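Solute-binding protein (Thermoactinomyces vulgaris, PDB 2ZYO) binds cyclodextrins and linear maltodextrins such as maltotetraose, and probably delivers them to a membrane transporter for uptake into the cell. Local coordinates at residues 172-175 with 176-180; 361-364 with 365-369; 207-210 with 211-215. All coordinates share one frame; numbering follows the deposited sequence.

Contact 1. Residues 172-175 with 176-180; sequences NNFY and YTYFL. With GLC (alpha-D-glucopyranose), chain B; GLC (alpha-D-glucopyranose), chain C.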
loop_
_atom_site.group_PDB
_atom_site.type_symbol
_atom_site.label_atom_id
_atom_site.label_comp_id
_atom_site.label_asym_id
_atom_site.label_seq_id
_atom_site.Cartn_x
_atom_site.Cartn_y
_atom_site.Cartn_z
ATOM N N ASN A 172 -15.477 -7.937 0.336
ATOM C CA ASN A 172 -15.443 -8.661 -0.935
ATOM C C ASN A 172 -14.215 -8.296 -1.775
ATOM O O ASN A 172 -14.158 -8.572 -2.975
ATOM C CB ASN A 172 -16.741 -8.430 -1.722
ATOM C CG ASN A 172 -17.018 -6.954 -1.992
ATOM O OD1 ASN A 172 -16.264 -6.071 -1.576
ATOM N ND2 ASN A 172 -18.111 -6.684 -2.699
ATOM N N ASN A 173 -13.235 -7.681 -1.119
ATOM C CA ASN A 173 -12.015 -7.211 -1.768
ATOM C C ASN A 173 -10.808 -7.763 -1.020
ATOM O O ASN A 173 -10.608 -7.450 0.155
ATOM C CB ASN A 173 -12.000 -5.676 -1.780
ATOM C CG ASN A 173 -10.852 -5.089 -2.595
ATOM O OD1 ASN A 173 -9.786 -5.690 -2.739
ATOM N ND2 ASN A 173 -11.065 -3.884 -3.116
ATOM N N PHE A 174 -10.020 -8.589 -1.707
ATOM C CA PHE A 174 -8.868 -9.278 -1.112
ATOM C C PHE A 174 -7.823 -8.334 -0.520
ATOM O O PHE A 174 -7.138 -8.689 0.443
ATOM C CB PHE A 174 -8.229 -10.214 -2.143
ATOM C CG PHE A 174 -7.058 -11.009 -1.620
ATOM C CD1 PHE A 174 -7.222 -11.939 -0.596
ATOM C CD2 PHE A 174 -5.792 -10.844 -2.178
ATOM C CE1 PHE A 174 -6.141 -12.682 -0.125
ATOM C CE2 PHE A 174 -4.706 -11.585 -1.714
ATOM C CZ PHE A 174 -4.882 -12.504 -0.686
ATOM N N TYR A 175 -7.697 -7.135 -1.084
ATOM C CA TYR A 175 -6.793 -6.145 -0.507
ATOM C C TYR A 175 -7.136 -5.892 0.968
ATOM O O TYR A 175 -6.245 -5.765 1.815
ATOM C CB TYR A 175 -6.803 -4.825 -1.297
ATOM C CG TYR A 175 -5.937 -3.782 -0.629
ATOM C CD1 TYR A 175 -4.558 -3.765 -0.830
ATOM C CD2 TYR A 175 -6.490 -2.848 0.249
ATOM C CE1 TYR A 175 -3.751 -2.830 -0.192
ATOM C CE2 TYR A 175 -5.693 -1.908 0.893
ATOM C CZ TYR A 175 -4.325 -1.909 0.670
ATOM O OH TYR A 175 -3.536 -0.984 1.310
ATOM N N TYR A 176 -8.433 -5.830 1.261
ATOM C CA TYR A 176 -8.917 -5.515 2.600
ATOM C C TYR A 176 -8.986 -6.742 3.503
ATOM O O TYR A 176 -8.708 -6.653 4.702
ATOM C CB TYR A 176 -10.283 -4.821 2.523
ATOM C CG TYR A 176 -10.210 -3.449 1.889
ATOM C CD1 TYR A 176 -10.036 -2.309 2.673
ATOM C CD2 TYR A 176 -10.295 -3.290 0.503
ATOM C CE1 TYR A 176 -9.955 -1.045 2.097
ATOM C CE2 TYR A 176 -10.212 -2.027 -0.082
ATOM C CZ TYR A 176 -10.047 -0.910 0.723
ATOM O OH TYR A 176 -9.967 0.343 0.159
ATOM N N THR A 177 -9.337 -7.885 2.919
ATOM C CA THR A 177 -9.532 -9.112 3.686
ATOM C C THR A 177 -8.247 -9.906 3.879
ATOM O O THR A 177 -8.256 -10.945 4.541
ATOM C CB THR A 177 -10.565 -10.033 3.018
ATOM O OG1 THR A 177 -10.082 -10.423 1.729
ATOM C CG2 THR A 177 -11.897 -9.326 2.871
ATOM N N TYR A 178 -7.142 -9.421 3.314
ATOM C CA TYR A 178 -5.868 -10.133 3.423
ATOM C C TYR A 178 -5.542 -10.576 4.850
ATOM O O TYR A 178 -5.088 -11.706 5.057
ATOM C CB TYR A 178 -4.708 -9.315 2.853
ATOM C CG TYR A 178 -3.377 -10.021 2.987
ATOM C CD1 TYR A 178 -3.101 -11.171 2.249
ATOM C CD2 TYR A 178 -2.402 -9.552 3.866
ATOM C CE1 TYR A 178 -1.885 -11.830 2.372
ATOM C CE2 TYR A 178 -1.184 -10.208 3.998
ATOM C CZ TYR A 178 -0.933 -11.344 3.247
ATOM O OH TYR A 178 0.273 -12.002 3.364
ATOM N N PHE A 179 -5.789 -9.703 5.830
ATOM C CA PHE A 179 -5.460 -10.021 7.224
ATOM C C PHE A 179 -6.142 -11.298 7.711
ATOM O O PHE A 179 -5.583 -12.026 8.529
ATOM C CB PHE A 179 -5.716 -8.831 8.166
ATOM C CG PHE A 179 -7.157 -8.651 8.572
ATOM C CD1 PHE A 179 -7.614 -9.140 9.794
ATOM C CD2 PHE A 179 -8.050 -7.972 7.747
ATOM C CE1 PHE A 179 -8.944 -8.967 10.184
ATOM C CE2 PHE A 179 -9.384 -7.796 8.124
ATOM C CZ PHE A 179 -9.832 -8.293 9.347
ATOM N N LEU A 180 -7.337 -11.572 7.187
ATOM C CA LEU A 180 -8.068 -12.794 7.530
ATOM C C LEU A 180 -7.378 -14.038 6.977
ATOM O O LEU A 180 -7.362 -15.083 7.628
ATOM C CB LEU A 180 -9.518 -12.726 7.037
ATOM C CG LEU A 180 -10.409 -11.636 7.646
ATOM C CD1 LEU A 180 -11.718 -11.499 6.877
ATOM C CD2 LEU A 180 -10.681 -11.904 9.121
HETATM C C1 GLC B . -6.382 1.657 -1.788
HETATM C C2 GLC B . -4.924 1.316 -2.190
HETATM C C3 GLC B . -4.839 0.354 -3.394
HETATM C C4 GLC B . -5.830 -0.803 -3.261
HETATM C C5 GLC B . -7.224 -0.258 -2.962
HETATM C C6 GLC B . -8.273 -1.349 -2.810
HETATM O O1 GLC B . -6.964 2.545 -2.677
HETATM O O2 GLC B . -4.203 2.511 -2.482
HETATM O O3 GLC B . -3.523 -0.176 -3.484
HETATM O O4 GLC B . -5.856 -1.554 -4.490
HETATM O O5 GLC B . -7.196 0.477 -1.724
HETATM O O6 GLC B . -9.039 -1.503 -3.996
HETATM C C1 GLC C . -5.232 -2.806 -4.441
HETATM C C2 GLC C . -4.240 -2.936 -5.598
HETATM C C3 GLC C . -4.992 -2.994 -6.926
HETATM C C4 GLC C . -6.019 -4.129 -6.902
HETATM C C5 GLC C . -6.944 -3.972 -5.690
HETATM C C6 GLC C . -7.900 -5.137 -5.531
HETATM O O2 GLC C . -3.358 -1.825 -5.598
HETATM O O3 GLC C . -4.075 -3.193 -7.990
HETATM O O4 GLC C . -6.787 -4.105 -8.096
HETATM O O5 GLC C . -6.169 -3.883 -4.472
HETATM O O6 GLC C . -9.248 -4.695 -5.545
#

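Contact 2. Residues 361-364 with 365-369; sequences EPIN and NAHTF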
loop_
_atom_site.group_PDB
_atom_site.type_symbol
_atom_site.label_atom_id
_atom_site.label_comp_id
_atom_site.label_asym_id
_atom_site.label_seq_id
_atom_site.Cartn_x
_atom_site.Cartn_y
_atom_site.Cartn_z
ATOM N N GLU A 361 -8.325 -9.795 -9.900
ATOM C CA GLU A 361 -9.636 -10.034 -10.517
ATOM C C GLU A 361 -10.275 -11.370 -10.087
ATOM O O GLU A 361 -11.382 -11.363 -9.546
ATOM C CB GLU A 361 -9.562 -9.900 -12.048
ATOM C CG GLU A 361 -10.907 -10.001 -12.772
ATOM C CD GLU A 361 -10.762 -10.084 -14.286
ATOM O OE1 GLU A 361 -9.845 -9.441 -14.843
ATOM O OE2 GLU A 361 -11.571 -10.792 -14.922
ATOM N N PRO A 362 -9.583 -12.509 -10.317
ATOM C CA PRO A 362 -10.115 -13.816 -9.906
ATOM C C PRO A 362 -10.364 -13.956 -8.401
ATOM O O PRO A 362 -11.383 -14.524 -8.005
ATOM C CB PRO A 362 -9.028 -14.804 -10.354
ATOM C CG PRO A 362 -8.237 -14.081 -11.368
ATOM C CD PRO A 362 -8.283 -12.645 -10.999
ATOM N N ILE A 363 -9.453 -13.451 -7.569
ATOM C CA ILE A 363 -9.627 -13.583 -6.118
ATOM C C ILE A 363 -10.795 -12.737 -5.595
ATOM O O ILE A 363 -11.526 -13.173 -4.701
ATOM C CB ILE A 363 -8.310 -13.347 -5.304
ATOM C CG1 ILE A 363 -8.461 -13.840 -3.856
ATOM C CG2 ILE A 363 -7.873 -11.886 -5.337
ATOM C CD1 ILE A 363 -8.635 -15.343 -3.724
ATOM N N ASN A 364 -10.969 -11.545 -6.162
ATOM C CA ASN A 364 -12.088 -10.682 -5.786
ATOM C C ASN A 364 -13.420 -11.246 -6.262
ATOM O O ASN A 364 -14.419 -11.171 -5.547
ATOM C CB ASN A 364 -11.880 -9.252 -6.291
ATOM C CG ASN A 364 -10.741 -8.542 -5.579
ATOM O OD1 ASN A 364 -10.357 -8.915 -4.467
ATOM N ND2 ASN A 364 -10.193 -7.515 -6.219
ATOM N N ASN A 365 -13.426 -11.820 -7.465
ATOM C CA ASN A 365 -14.602 -12.523 -7.971
ATOM C C ASN A 365 -14.981 -13.682 -7.057
ATOM O O ASN A 365 -16.160 -13.896 -6.773
ATOM C CB ASN A 365 -14.369 -13.021 -9.400
ATOM C CG ASN A 365 -14.372 -11.898 -10.423
ATOM O OD1 ASN A 365 -14.648 -10.740 -10.103
ATOM N ND2 ASN A 365 -14.062 -12.239 -11.667
ATOM N N ALA A 366 -13.972 -14.415 -6.587
ATOM C CA ALA A 366 -14.172 -15.496 -5.623
ATOM C C ALA A 366 -14.837 -14.992 -4.340
ATOM O O ALA A 366 -15.713 -15.658 -3.792
ATOM C CB ALA A 366 -12.852 -16.187 -5.308
ATOM N N HIS A 367 -14.421 -13.814 -3.875
ATOM C CA HIS A 367 -15.069 -13.155 -2.739
ATOM C C HIS A 367 -16.549 -12.886 -3.021
ATOM O O HIS A 367 -17.400 -13.143 -2.169
ATOM C CB HIS A 367 -14.366 -11.841 -2.393
ATOM C CG HIS A 367 -13.133 -12.009 -1.559
ATOM N ND1 HIS A 367 -11.974 -12.572 -2.046
ATOM C CD2 HIS A 367 -12.874 -11.668 -0.273
ATOM C CE1 HIS A 367 -11.057 -12.580 -1.095
ATOM N NE2 HIS A 367 -11.577 -12.037 -0.009
ATOM N N THR A 368 -16.840 -12.374 -4.216
ATOM C CA THR A 368 -18.213 -12.080 -4.634
ATOM C C THR A 368 -19.079 -13.341 -4.666
ATOM O O THR A 368 -20.192 -13.341 -4.134
ATOM C CB THR A 368 -18.243 -11.355 -6.001
ATOM O OG1 THR A 368 -17.644 -10.064 -5.860
ATOM C CG2 THR A 368 -19.672 -11.173 -6.503
ATOM N N PHE A 369 -18.562 -14.411 -5.270
ATOM C CA PHE A 369 -19.313 -15.666 -5.370
ATOM C C PHE A 369 -19.635 -16.246 -3.991
ATOM O O PHE A 369 -20.725 -16.778 -3.774
ATOM C CB PHE A 369 -18.576 -16.699 -6.237
ATOM C CG PHE A 369 -18.303 -16.237 -7.647
ATOM C CD1 PHE A 369 -19.261 -15.522 -8.367
ATOM C CD2 PHE A 369 -17.092 -16.533 -8.261
ATOM C CE1 PHE A 369 -19.004 -15.096 -9.669
ATOM C CE2 PHE A 369 -16.826 -16.114 -9.562
ATOM C CZ PHE A 369 -17.783 -15.395 -10.267
HETATM O O HOH W 1 -14.097 -10.939 -14.481
HETATM O O HOH W 2 -15.431 -8.054 -5.391
#

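Contact 3. Residues 207-210 with 211-215; sequences EAVQ and GMNEV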
loop_
_atom_site.group_PDB
_atom_site.type_symbol
_atom_site.label_atom_id
_atom_site.label_comp_id
_atom_site.label_asym_id
_atom_site.label_seq_id
_atom_site.Cartn_x
_atom_site.Cartn_y
_atom_site.Cartn_z
ATOM N N GLU A 207 -5.377 -23.457 4.519
ATOM C CA GLU A 207 -5.261 -22.175 5.212
ATOM C C GLU A 207 -6.110 -21.096 4.539
ATOM O O GLU A 207 -6.799 -20.332 5.214
ATOM C CB GLU A 207 -3.798 -21.723 5.276
ATOM C CG GLU A 207 -2.898 -22.568 6.178
ATOM C CD GLU A 207 -2.330 -23.813 5.508
ATOM O OE1 GLU A 207 -2.709 -24.132 4.358
ATOM O OE2 GLU A 207 -1.493 -24.485 6.149
ATOM N N ALA A 208 -6.059 -21.049 3.209
ATOM C CA ALA A 208 -6.827 -20.066 2.444
ATOM C C ALA A 208 -8.330 -20.282 2.593
ATOM O O ALA A 208 -9.099 -19.318 2.690
ATOM C CB ALA A 208 -6.420 -20.100 0.982
ATOM N N VAL A 209 -8.744 -21.548 2.617
ATOM C CA VAL A 209 -10.149 -21.890 2.820
ATOM C C VAL A 209 -10.620 -21.365 4.178
ATOM O O VAL A 209 -11.699 -20.783 4.280
ATOM C CB VAL A 209 -10.398 -23.412 2.682
ATOM C CG1 VAL A 209 -11.831 -23.770 3.055
ATOM C CG2 VAL A 209 -10.086 -23.871 1.258
ATOM N N GLN A 210 -9.794 -21.535 5.209
ATOM C CA GLN A 210 -10.119 -21.015 6.541
ATOM C C GLN A 210 -10.261 -19.491 6.538
ATOM O O GLN A 210 -11.115 -18.940 7.238
ATOM C CB GLN A 210 -9.086 -21.461 7.582
ATOM C CG GLN A 210 -8.947 -22.979 7.726
ATOM C CD GLN A 210 -10.242 -23.663 8.126
ATOM O OE1 GLN A 210 -10.771 -24.498 7.390
ATOM N NE2 GLN A 210 -10.760 -23.309 9.291
ATOM N N GLY A 211 -9.421 -18.821 5.749
ATOM C CA GLY A 211 -9.506 -17.373 5.570
ATOM C C GLY A 211 -10.808 -16.960 4.907
ATOM O O GLY A 211 -11.486 -16.041 5.371
ATOM N N MET A 212 -11.164 -17.651 3.823
ATOM C CA MET A 212 -12.409 -17.372 3.097
ATOM C C MET A 212 -13.650 -17.720 3.928
ATOM O O MET A 212 -14.717 -17.130 3.736
ATOM C CB MET A 212 -12.427 -18.101 1.746
ATOM C CG MET A 212 -13.617 -17.754 0.843
ATOM S SD MET A 212 -13.722 -16.013 0.362
ATOM C CE MET A 212 -12.824 -16.041 -1.184
ATOM N N ASN A 213 -13.511 -18.675 4.848
ATOM C CA ASN A 213 -14.587 -18.982 5.790
ATOM C C ASN A 213 -14.907 -17.787 6.686
ATOM O O ASN A 213 -16.067 -17.563 7.045
ATOM C CB ASN A 213 -14.238 -20.197 6.652
ATOM C CG ASN A 213 -14.349 -21.509 5.897
ATOM O OD1 ASN A 213 -14.837 -21.559 4.771
ATOM N ND2 ASN A 213 -13.890 -22.584 6.522
ATOM N N GLU A 214 -13.874 -17.027 7.046
ATOM C CA GLU A 214 -14.059 -15.802 7.823
ATOM C C GLU A 214 -14.752 -14.736 6.978
ATOM O O GLU A 214 -15.670 -14.067 7.449
ATOM C CB GLU A 214 -12.724 -15.272 8.358
ATOM C CG GLU A 214 -12.040 -16.182 9.376
ATOM C CD GLU A 214 -12.574 -16.033 10.798
ATOM O OE1 GLU A 214 -13.751 -15.648 10.980
ATOM O OE2 GLU A 214 -11.806 -16.312 11.746
ATOM N N VAL A 215 -14.309 -14.590 5.729
ATOM C CA VAL A 215 -14.939 -13.680 4.767
ATOM C C VAL A 215 -16.438 -13.970 4.650
ATOM O O VAL A 215 -17.266 -13.058 4.736
ATOM C CB VAL A 215 -14.261 -13.774 3.371
ATOM C CG1 VAL A 215 -15.053 -13.003 2.315
ATOM C CG2 VAL A 215 -12.820 -13.275 3.440
#

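Contact 1. Residues 172-175 with 176-180
The backbone O of Asn173 takes two hydrogen bonds from the residues that follow it: Thr177 N lies in its carbonyl plane at 3.1 Å, while Tyr176 N, 2.9 Å from the same Asn173 O, sits well above that plane. Asn173 is the N-cap of helix 174-183, and its side chain completes the cap, OD1 accepting from Tyr175 N. In this periplasmic-binding-protein fold the cap also works as part of the sugar site. With CG anti to the backbone N (chi1 -173°), the amide turns back over the first turn yet leaves both its ends within reach of maltodextrin: OD1 accepts from O6 of the chain C glucose at 3.0 Å, and ND2 donates to O6 of the chain B glucose. Glu170, also bonded to ND2, helps to fix which way the amide is flipped.

Two aromatic pairs follow along the same turn. The rings of Tyr175 and Tyr176 form an edge-to-face pair with planes at 83°, Tyr175 CD2 standing over the centre of the Tyr176 face. Tyr175 in turn offers a face to the chain B glucose, whose C4 lies over the ring centre, an arrangement consistent with CH-pi stacking of the sugar on the ring. Asn173 CG meets the Tyr176 ring at its edge, 3.6 Å from CD2. On the side of the helix turned from the sugar, Tyr178 directs its edge at the face of Phe174 in an offset edge-to-face pair, and Phe174 packs on Ile363 and His367 of helix 360-371. Thr177 OG1, whose stronger polar partner is His367 NE2, comes to 3.3 Å from Phe174 CA.

Contact 2. Residues 361-364 with 365-369
This is an intrahelical contact, made by side chains and carbonyls one turn apart in helix 360-371, a helix with one flank toward the sugar site and another packed against helices 206-220 and 377-394. Its distinctive feature is the grip of His367 on Ile363 O. The imidazole ND1 donates to that oxygen at 2.8 Å with an N-H...O angle of 167°, and the oxygen lies close to the ring plane. The ordinary helical donor, His367 N, reaches the same Ile363 O from the opposite face of the carbonyl plane. Having CG beside the backbone N (chi1 -81°) folds the ring back along the preceding turn, where CE1 runs alongside Ile363 CG1. Since ND1 donates within the helix and NE2 is bonded to helix 174-183, both ring nitrogens are occupied and the ring's rotation is fixed between two helices.

Such bifurcated acceptance, an i to i+4 backbone bond joined by a side-chain donor from the same residue, adds to the regular alpha-helical pattern that runs through Asn365 N, Ala366 N and Thr368 N. The side chain of Asn364 projects on the sugar side: its OD1 accepts from Phe174 N, and its ND2 makes a weak bond to a glucose O6, in keeping with its place in the glycan pocket.

Along the outer flank, Glu361 and Asn365 run side by side, carboxylate and amide planes 62° apart. A water joins them, donating to Glu361 OE2 at 2.6 Å and accepting from Asn365 ND2 at 3.1 Å. A second water donates to Asn364 O, 3.3 Å away, and hydrogen-bonds with Thr368 OG1.

Contact 3. Residues 207-210 with 211-215
Asn213 leans back over the turn before it and meets both Val209 and Gln210. Its CG stands beside the backbone N (chi1 -75°), which lays the amide against the carbonyl of Val209: CG comes to 3.2 Å from Val209 O. That oxygen already accepts the helical bond from Asn213 N at 2.8 Å, so one residue supplies both the N-H donor and the flat amide whose face covers the acceptor. The valine side chain meets the asparagine more loosely, CG1 and OD1 being 4.1 Å apart.

Gln210 approaches from the same side of the amide as Val209 O, nearer its ND2 end. Its chain bends at chi2 (-59°), bringing the carboxamide round toward Asn213 with the two amide planes nearly perpendicular, 80° apart. The nearest atoms, Gln210 OE1 and Asn213 ND2, remain 3.8 Å apart, a polar neighbourhood too long for a direct bond.

Glu214 has its aliphatic CG near Gln210 O, at 3.6 Å, while the carboxylate turns to two lysines, OE2 forming a salt bridge with Lys184 and OE1 one with Lys217. The backbone ladder is regular through Gly211 N, Met212 N and Asn213 N, but the Glu214 N to Gln210 O bond is weak at 3.4 Å.

In this periplasmic-binding-protein fold, helix 206-220 packs between its neighbours, the Met212 side chain about 13 Å from a bound glucose. Bent at chi2 and chi3, Met212 carries SD and CE out to Ala366 and His367 of helix 360-371 and to Pro377 and Leu381 of helix 377-394; Ala208 also touches Leu381, and Val215 packs on Thr177, Leu180 and Phe181 of helix 174-183.

In the fold
All three are local contacts along helices, contact 1 at a helix N-terminus and the other two within helices, and the three helices pack together on one side of the chain's centre. Contact 1 is the most buried and makes most of the sugar contacts described, with aromatic and amide groups; contact 2 adds a weak bond from Asn364. Contacts 2 and 3 are only partly buried: contact 2 has bridging waters, and contact 3 has amides and a carboxylate paired with lysines. Contacts 1 and 2 are tied by two polar bonds between their helices, whereas contact 3 joins the others through packing. His367 meets both neighbours, by a hydrogen bond to contact 1 and by packing with contact 3.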